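Local coordinates for capsid fiber protein (Bacillus phage phi29, PDB 6QYY) that forms the head fibers that project from the phage capsid, this N-terminal base part probably attaching the fiber to the head, at the interface of chains A and B. Coordinates in Å, arbitrary orientation; residue numbers count along the deposited sequence, not the author numbering. Chains: chain A/B, Capsid fiber protein.

The interface of chains A and B. Residues chain A 72-75, 101; chain B 23, 26-28.
The flat carboxamide of B:Gln23 reaches into the A:Val73–A:Asp75 loop with the peptide carbon of A:Gly74 over one face near NE2, while A:Val73 O and A:Asp75 OD1 lie at its N-H edge, almost in the amide plane. One N-H gives a nearly straight bond (169° at the hydrogen) to the backbone carbonyl, NE2 to A:Val73 O being 2.9 Å; the amide nitrogen sits above the carbonyl plane and not on a lone pair. The other N-H points to the A:Asp75 carboxylate, with NE2 3.2 Å from OD1, again above the acceptor's plane, and the two planes are steeply inclined to each other. Glutamine suits this place because it is long enough, with CG anti to the backbone N (chi1 -169°) and the chain extended beyond it, to carry a two-hydrogen donor from the end of strand 18-23 to two acceptors. A:Gly74, with no side chain and a positive phi that glycine readily adopts, lets the B:Gln23 stem come close, its CA 3.9 Å from CG. The aspartate is held on its own side as well: A:Lys72 N donates to OD2 at 2.9 Å from well above the carboxylate plane, which may help to hold its rotation.

Beside this polar grip, the short beta-branched side chain of A:Val73 crosses B:Asp26 at about a right angle, leaving its backbone O to serve B:Gln23. CB packs on the B:Asp26 carbonyl carbon and the methyls spread apart: CG1 meets the B:Ile27 backbone and B:Ile28 side chain, CG2 faces the B:Asp26 carboxylate. B:Ile28 sends CD1, a slim apolar tip, against A:Gly74 CA. B:Asp26 is poorly ordered, and its weak link from A:Val73 N carries little weight. Its carboxylate is turned 86° from that of A:Glu101; if both are ionised they should repel, whereas a shared proton would make the approach a hydrogen bond, but protons are not seen. The nearest atoms of that doubtful pair are A:Glu101 OE1 and B:Asp26 OD2, 2.8 Å apart.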
# COMPACT_ATOMS: atom_id res chain seq x y z
N LYS A 72 -12.29 16.68 11.31
CA LYS A 72 -13.12 15.83 12.15
C LYS A 72 -12.81 14.37 11.84
O LYS A 72 -12.40 14.03 10.73
CB LYS A 72 -14.61 16.12 11.92
CG LYS A 72 -15.02 17.55 12.26
CD LYS A 72 -14.44 17.98 13.62
CE LYS A 72 -15.00 19.32 14.10
NZ LYS A 72 -14.47 20.49 13.34
N VAL A 73 -12.99 13.51 12.85
CA VAL A 73 -12.76 12.08 12.65
C VAL A 73 -13.62 11.60 11.50
O VAL A 73 -14.83 11.86 11.45
CB VAL A 73 -13.07 11.30 13.94
CG1 VAL A 73 -13.08 9.79 13.66
CG2 VAL A 73 -12.06 11.65 15.02
N GLY A 74 -13.00 10.91 10.54
CA GLY A 74 -13.71 10.40 9.39
C GLY A 74 -13.68 11.28 8.16
O GLY A 74 -14.15 10.83 7.10
N ASP A 75 -13.16 12.50 8.26
CA ASP A 75 -13.03 13.36 7.08
C ASP A 75 -12.11 12.72 6.05
O ASP A 75 -11.06 12.18 6.39
CB ASP A 75 -12.46 14.73 7.48
CG ASP A 75 -13.50 15.67 8.05
OD1 ASP A 75 -14.71 15.33 8.01
OD2 ASP A 75 -13.12 16.75 8.55
N GLU A 101 -9.21 13.54 15.54
CA GLU A 101 -9.66 14.91 15.39
C GLU A 101 -8.47 15.85 15.51
O GLU A 101 -7.56 15.62 16.31
CB GLU A 101 -10.70 15.22 16.47
CG GLU A 101 -11.30 16.60 16.46
CD GLU A 101 -12.39 16.74 17.52
OE1 GLU A 101 -12.77 15.71 18.12
OE2 GLU A 101 -12.86 17.87 17.74
N GLN B 23 -18.26 7.23 8.49
CA GLN B 23 -18.15 8.36 9.41
C GLN B 23 -19.38 8.41 10.30
O GLN B 23 -20.51 8.58 9.81
CB GLN B 23 -17.98 9.67 8.66
CG GLN B 23 -17.60 10.84 9.57
CD GLN B 23 -17.38 12.12 8.82
OE1 GLN B 23 -18.17 12.48 7.94
NE2 GLN B 23 -16.30 12.83 9.15
N ASP B 26 -18.31 12.04 15.07
CA ASP B 26 -16.92 12.21 15.49
C ASP B 26 -16.31 10.89 15.94
O ASP B 26 -15.61 10.80 16.95
CB ASP B 26 -16.79 13.27 16.58
CG ASP B 26 -15.39 13.87 16.64
OD1 ASP B 26 -14.92 14.40 15.61
OD2 ASP B 26 -14.76 13.79 17.71
N ILE B 27 -16.59 9.83 15.18
CA ILE B 27 -16.03 8.52 15.46
C ILE B 27 -16.17 7.70 14.19
O ILE B 27 -17.08 7.93 13.39
CB ILE B 27 -16.73 7.85 16.67
CG1 ILE B 27 -16.00 6.57 17.07
CG2 ILE B 27 -18.20 7.57 16.37
CD1 ILE B 27 -16.40 6.08 18.43
N ILE B 28 -15.25 6.79 13.98
CA ILE B 28 -15.38 5.84 12.89
C ILE B 28 -16.36 4.76 13.32
O ILE B 28 -16.31 4.28 14.45
CB ILE B 28 -14.01 5.24 12.52
CG1 ILE B 28 -13.07 6.37 12.08
CG2 ILE B 28 -14.19 4.19 11.47
CD1 ILE B 28 -13.23 6.78 10.64